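Local coordinates for protein ketol-acid reductoisomerase (NAD(+)) (uncultured archaeon GZfos26G2, PDB 4XDY) that catalyses the magnesium-dependent alkyl migration and NADH-dependent reduction of (S)-2-acetolactate to (R)-2,3-dihydroxy-isovalerate in branched-chain amino acid biosynthesis, at residues Q31-C34 and L35-S38; V296-K300 and R301-F305; E324-K327 and L328-Q331. All coordinates share one frame; numbering follows the deposited sequence.

Contact 1: Q31-C34 and L35-S38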
# COMPACT_ATOMS: atom_id res chain seq x y z
N GLN A 31 7.74 -19.28 -7.62
CA GLN A 31 7.92 -19.56 -9.04
C GLN A 31 7.78 -21.08 -9.32
O GLN A 31 7.11 -21.51 -10.27
CB GLN A 31 9.18 -19.02 -9.62
CG GLN A 31 9.16 -17.49 -9.59
CD GLN A 31 10.27 -16.80 -10.39
OE1 GLN A 31 10.83 -15.77 -9.99
NE2 GLN A 31 10.63 -17.39 -11.44
N ALA A 32 8.44 -21.86 -8.51
CA ALA A 32 8.32 -23.32 -8.62
C ALA A 32 6.88 -23.83 -8.57
O ALA A 32 6.48 -24.70 -9.37
CB ALA A 32 9.23 -24.01 -7.59
N ASN A 33 6.08 -23.31 -7.65
CA ASN A 33 4.73 -23.75 -7.53
C ASN A 33 3.83 -23.24 -8.61
O ASN A 33 2.92 -23.94 -9.02
CB ASN A 33 4.18 -23.40 -6.17
CG ASN A 33 4.68 -24.37 -5.09
OD1 ASN A 33 4.18 -25.50 -5.02
ND2 ASN A 33 5.72 -23.99 -4.33
N CYS A 34 4.08 -22.03 -9.13
CA CYS A 34 3.27 -21.56 -10.25
C CYS A 34 3.58 -22.39 -11.51
O CYS A 34 2.66 -22.72 -12.27
CB CYS A 34 3.47 -20.04 -10.49
SG CYS A 34 2.88 -19.04 -9.09
N LEU A 35 4.86 -22.67 -11.72
CA LEU A 35 5.30 -23.45 -12.85
C LEU A 35 4.71 -24.89 -12.75
O LEU A 35 4.13 -25.40 -13.72
CB LEU A 35 6.79 -23.53 -12.93
CG LEU A 35 7.51 -22.26 -13.46
CD1 LEU A 35 9.02 -22.36 -13.14
CD2 LEU A 35 7.32 -22.03 -14.94
N LYS A 36 4.84 -25.48 -11.58
CA LYS A 36 4.29 -26.85 -11.38
C LYS A 36 2.75 -26.90 -11.58
O LYS A 36 2.23 -27.75 -12.30
CB LYS A 36 4.74 -27.41 -10.05
CG LYS A 36 4.13 -28.84 -9.86
CD LYS A 36 4.72 -29.63 -8.71
CE LYS A 36 4.25 -29.19 -7.32
NZ LYS A 36 2.82 -29.40 -6.92
N ASP A 37 2.04 -25.90 -11.08
CA ASP A 37 0.61 -25.77 -11.22
C ASP A 37 0.17 -25.59 -12.67
O ASP A 37 -0.92 -25.98 -12.99
CB ASP A 37 0.02 -24.59 -10.40
CG ASP A 37 -0.06 -24.85 -8.90
OD1 ASP A 37 0.34 -25.93 -8.44
OD2 ASP A 37 -0.48 -23.90 -8.16
N SER A 38 1.03 -25.01 -13.54
CA SER A 38 0.79 -24.82 -14.94
C SER A 38 1.25 -26.03 -15.76
O SER A 38 1.18 -25.98 -16.95
CB SER A 38 1.53 -23.55 -15.41
OG SER A 38 0.79 -22.45 -14.90
O HOH W 1 2.61 -26.63 -6.88

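Contact 2: V296-K300 and R301-F305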
# COMPACT_ATOMS: atom_id res chain seq x y z
N VAL A 296 28.44 -5.72 -2.43
CA VAL A 296 29.45 -6.79 -2.45
C VAL A 296 30.35 -6.67 -1.22
O VAL A 296 30.63 -7.66 -0.53
CB VAL A 296 30.25 -6.75 -3.76
CG1 VAL A 296 31.43 -7.74 -3.70
CG2 VAL A 296 29.33 -7.14 -4.94
N ASP A 297 30.85 -5.46 -0.97
CA ASP A 297 31.79 -5.28 0.18
C ASP A 297 31.09 -5.55 1.48
O ASP A 297 31.62 -6.20 2.43
CB ASP A 297 32.44 -3.89 0.10
CG ASP A 297 33.54 -3.79 -1.05
OD1 ASP A 297 34.01 -4.87 -1.58
OD2 ASP A 297 33.95 -2.61 -1.40
N GLU A 298 29.80 -5.14 1.56
CA GLU A 298 29.07 -5.45 2.79
C GLU A 298 28.93 -6.94 3.09
O GLU A 298 29.05 -7.44 4.20
CB GLU A 298 27.68 -4.77 2.71
CG GLU A 298 26.73 -5.12 3.82
CD GLU A 298 27.10 -4.44 5.15
OE1 GLU A 298 27.89 -3.48 5.08
OE2 GLU A 298 26.48 -4.92 6.11
N TYR A 299 28.58 -7.68 2.05
CA TYR A 299 28.49 -9.12 2.17
C TYR A 299 29.83 -9.75 2.56
O TYR A 299 29.85 -10.61 3.41
CB TYR A 299 27.98 -9.72 0.81
CG TYR A 299 28.15 -11.25 0.80
CD1 TYR A 299 27.38 -12.02 1.62
CD2 TYR A 299 29.06 -11.86 -0.06
CE1 TYR A 299 27.52 -13.41 1.64
CE2 TYR A 299 29.23 -13.23 -0.04
CZ TYR A 299 28.45 -13.98 0.80
OH TYR A 299 28.59 -15.34 0.79
N LYS A 300 30.88 -9.35 1.88
CA LYS A 300 32.29 -9.88 2.16
C LYS A 300 32.70 -9.65 3.59
O LYS A 300 33.37 -10.48 4.16
CB LYS A 300 33.28 -9.19 1.26
CG LYS A 300 33.20 -9.76 -0.13
CD LYS A 300 34.28 -9.16 -1.03
CE LYS A 300 34.39 -10.00 -2.30
NZ LYS A 300 34.83 -9.20 -3.48
N ARG A 301 32.24 -8.54 4.18
CA ARG A 301 32.45 -8.19 5.57
C ARG A 301 31.57 -8.88 6.59
O ARG A 301 31.76 -8.68 7.76
CB ARG A 301 32.18 -6.63 5.63
CG ARG A 301 32.75 -5.86 6.73
CD ARG A 301 32.39 -4.42 6.50
NE ARG A 301 33.33 -3.83 5.65
CZ ARG A 301 34.34 -3.03 6.07
NH1 ARG A 301 34.53 -2.70 7.35
NH2 ARG A 301 35.18 -2.53 5.17
N GLY A 302 30.61 -9.75 6.20
CA GLY A 302 29.69 -10.41 7.12
C GLY A 302 28.41 -9.64 7.46
O GLY A 302 27.82 -9.78 8.55
N ILE A 303 28.04 -8.80 6.51
CA ILE A 303 26.77 -8.00 6.60
C ILE A 303 26.54 -7.26 7.94
O ILE A 303 25.46 -7.24 8.48
CB ILE A 303 25.51 -8.78 6.13
CG1 ILE A 303 25.15 -9.97 7.00
CG2 ILE A 303 25.71 -9.21 4.67
CD1 ILE A 303 23.70 -10.38 6.91
N PRO A 304 27.59 -6.69 8.50
CA PRO A 304 27.35 -6.05 9.83
C PRO A 304 26.33 -4.88 9.85
O PRO A 304 25.61 -4.72 10.85
CB PRO A 304 28.74 -5.50 10.17
CG PRO A 304 29.41 -5.26 8.86
CD PRO A 304 28.94 -6.43 8.00
N PHE A 305 26.27 -4.10 8.78
CA PHE A 305 25.28 -3.01 8.69
C PHE A 305 23.87 -3.56 8.58
O PHE A 305 22.96 -3.08 9.25
CB PHE A 305 25.61 -2.07 7.53
CG PHE A 305 24.55 -1.01 7.30
CD1 PHE A 305 24.51 0.13 8.08
CD2 PHE A 305 23.57 -1.17 6.34
CE1 PHE A 305 23.53 1.10 7.92
CE2 PHE A 305 22.63 -0.14 6.13
CZ PHE A 305 22.60 0.96 6.93

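Contact 3: E324-K327 and L328-Q331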
# COMPACT_ATOMS: atom_id res chain seq x y z
N GLU A 324 1.76 -5.75 18.59
CA GLU A 324 0.78 -5.86 19.70
C GLU A 324 -0.61 -5.60 19.14
O GLU A 324 -1.57 -6.35 19.37
CB GLU A 324 1.08 -4.81 20.81
CG GLU A 324 2.40 -4.94 21.57
CD GLU A 324 2.68 -3.85 22.66
OE1 GLU A 324 2.34 -2.60 22.55
OE2 GLU A 324 3.30 -4.28 23.68
N ILE A 325 -0.70 -4.53 18.29
CA ILE A 325 -2.01 -4.22 17.65
C ILE A 325 -2.54 -5.32 16.76
O ILE A 325 -3.73 -5.70 16.82
CB ILE A 325 -1.90 -2.86 16.88
CG1 ILE A 325 -1.72 -1.69 17.83
CG2 ILE A 325 -3.07 -2.66 15.93
CD1 ILE A 325 -1.46 -0.34 17.19
N ARG A 326 -1.67 -5.85 15.92
CA ARG A 326 -2.06 -6.78 14.89
C ARG A 326 -2.47 -8.16 15.57
O ARG A 326 -3.43 -8.78 15.14
CB ARG A 326 -1.02 -7.03 13.88
CG ARG A 326 -0.76 -5.86 12.92
CD ARG A 326 0.17 -6.22 11.80
NE ARG A 326 1.51 -6.63 12.24
CZ ARG A 326 2.54 -5.87 12.59
NH1 ARG A 326 2.58 -4.54 12.40
NH2 ARG A 326 3.63 -6.47 13.04
N LYS A 327 -1.79 -8.47 16.66
CA LYS A 327 -2.12 -9.70 17.46
C LYS A 327 -3.54 -9.64 18.02
O LYS A 327 -4.19 -10.66 18.23
CB LYS A 327 -1.09 -9.82 18.60
CG LYS A 327 -1.23 -11.10 19.39
CD LYS A 327 -0.30 -11.02 20.59
CE LYS A 327 -0.22 -12.34 21.38
NZ LYS A 327 1.22 -12.57 21.78
N LEU A 328 -4.01 -8.45 18.31
CA LEU A 328 -5.36 -8.21 18.87
C LEU A 328 -6.45 -8.04 17.86
O LEU A 328 -7.63 -7.91 18.23
CB LEU A 328 -5.29 -7.01 19.80
CG LEU A 328 -4.37 -7.14 21.02
CD1 LEU A 328 -4.12 -5.80 21.70
CD2 LEU A 328 -5.00 -8.11 22.06
N PHE A 329 -6.14 -8.03 16.56
CA PHE A 329 -7.22 -8.08 15.55
C PHE A 329 -8.04 -9.36 15.61
O PHE A 329 -7.52 -10.40 15.92
CB PHE A 329 -6.64 -8.02 14.13
CG PHE A 329 -6.03 -6.70 13.76
CD1 PHE A 329 -6.35 -5.52 14.41
CD2 PHE A 329 -5.14 -6.65 12.73
CE1 PHE A 329 -5.78 -4.28 14.01
CE2 PHE A 329 -4.51 -5.45 12.37
CZ PHE A 329 -4.87 -4.27 12.98
N ALA A 330 -9.32 -9.24 15.29
CA ALA A 330 -10.27 -10.33 15.31
C ALA A 330 -10.90 -10.45 13.92
O ALA A 330 -12.04 -9.97 13.73
CB ALA A 330 -11.35 -9.97 16.28
N GLN A 331 -10.19 -11.15 13.02
CA GLN A 331 -10.74 -11.63 11.71
C GLN A 331 -11.28 -13.09 11.80
O GLN A 331 -12.04 -13.55 10.92
CB GLN A 331 -9.71 -11.50 10.55
CG GLN A 331 -8.26 -11.15 10.91
CD GLN A 331 -7.54 -10.34 9.84
OE1 GLN A 331 -7.84 -10.43 8.66
NE2 GLN A 331 -6.60 -9.57 10.25

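Contact 1: Q31-C34 and L35-S38
Leu35 hangs on the carbonyl of Gln31, one turn back in the same helix. Its backbone N bonds Gln31 O at 2.9 Å, and its own side chain leans over that oxygen. Leu35 CG sits 3.3 Å from Gln31 O because CG is turned beside the backbone N (chi1 -75°). The side chain of Leu35 also packs on Val42 of strand 41-50.

Lys36 repeats the backbone bond, with its N on Ala32 O at 2.9 Å. Its aliphatic part starts out anti to the backbone N and then folds at its last two torsions. This fold carries NZ back to a water held between three side chains. The water accepts from Lys36 NZ at 2.8 Å. It lies 2.7 Å from Asn33 OD1 and 2.8 Å from Asp37 OD1, and both oxygens are acceptors in its reach. The amide of Asn33 also bonds through ND2 to Asp29 O and to the hydroxyl of Tyr24, an NAD(+)-binding residue. Lys36 also makes a cation-pi contact with Phe66.

Asp37 N bonds Asn33 O at 3.0 Å. Its carboxylate is shared: OD1 faces the water, while OD2 forms a salt bridge with Arg142. The lysine and the arginine would probably both stabilise its negative charge.

Ser38 ends the run. Its N reaches Cys34 O at 3.1 Å with a more bent N-H angle of 136°, as the helix gives way to a turn. Its hydroxyl bonds Ala175 O and Tyr145 OH.

This is the C-terminal end of the first helix of the Rossmann beta-alpha-beta unit, between strands 18-22 and 41-50. Ala32 and Leu35 face strand 41-50, while Cys34 and Asp37 rest on Tyr145 of helix 138-146.

Contact 2: V296-K300 and R301-F305
Ile303 N donates to Glu298 O at 2.9 Å, and Gly302 N to Tyr299 O at 3.0 Å. The second donor stands well above the carbonyl plane, 62° out of it. With the positive phi of Gly302, this is a Schellman motif closing helix 290-300. A side chain at Gly302 would be jammed against the carbonyl O of Arg301. Arg301 N completes the last turn on Asp297 O at 3.0 Å.

The carboxylate of Glu298 accepts from backbone amides in the first turn of helix 304-315. Its OE2 takes a weak, bent bond from Phe305 N at 2.8 Å and a further bond from Leu306 N. CG lies anti to the backbone N (chi1 173°), and a bend at chi2 turns the acid toward these amides. The positive end of the helix dipole is likely to stabilise its charge.

Carbon atoms of the next helix pack against this acid. Phe305 CB lies 3.3 Å from Glu298 OE2, and the carboxylate and ring planes are nearly perpendicular at 86°. Pro304 CD approaches the same oxygen at 3.5 Å. Next to it, Ile303 CG2 meets Tyr299 CA at 3.7 Å and lies at the edge of the tyrosine ring.

The turn joins helix 290-300 to helix 304-315 in the C-terminal domain. Tyr299 packs on Glu88 and Val89 of the cofactor domain. Glu298 and Phe305 pack on Tyr261 and Trp264 of the second subunit.

Contact 3: E324-K327 and L328-Q331
Phe329 folds its ring back over the last turn of the helix and covers the backbone of Arg326. Arg326 CA lies over one face, 3.9 Å from the ring centroid and 20° off its normal, a CH-pi contact. Ile325 O comes to the same face, 3.6 Å above the plane and toward the rim.

The ring lies back on the helix because CG is turned beside the backbone N (chi1 -69°). Its far edge then touches two side chains. Ile325 CG2 meets CE1 of Phe329 at 3.7 Å and is nearly as close to CZ. Arg326 CG comes alongside CE2 of Phe329 at 3.8 Å. The arginine chain continues past the ring, bends at chi3 and bonds Tyr229 OH through NH1.

The backbone bonds show the helix ending. Leu328 N is shared weakly between Glu324 O and Ile325 O, so the regular turn is giving way. Phe329 N donates to Arg326 O at 3.2 Å, from well above the carbonyl plane. The side chain of Leu328 lies against the same turn, with CG 3.3 Å from Glu324 O. An alanine in place of Phe329 would lose the CH-pi cover on Arg326 and would probably leave a gap beside Ile325 CG2, with the tail less firmly held to the helix.

This is the end of helix 317-327 and the start of the C-terminal tail. Ile325 packs on Tyr229 and Phe230 of helix 225-254, and the Phe329 ring meets His234 of that helix. The second subunit joins in: its Phe149 stacks edge-to-face on Phe329, and its Ile3 and His5 pack on Ile325 and Leu328.

Overall arrangement
The three contacts follow one another along the chain. None encloses or crosses another, and each spans only a helix end and what follows. Contact 1 comes first, in the N-terminal Rossmann domain, where helix 26-37 turns toward strand 41-50. Contacts 2 and 3 come late, in the C-terminal knotted domain. Contact 2 turns helix 290-300 into helix 304-315, beside the cofactor domain. Contact 3 ends helix 317-327, the next helix, and releases the tail. Their centres lie about 33 to 36 Å apart, and no two touch. Contact 1 stays within its own subunit, while contacts 2 and 3 both meet the second subunit of the homodimer.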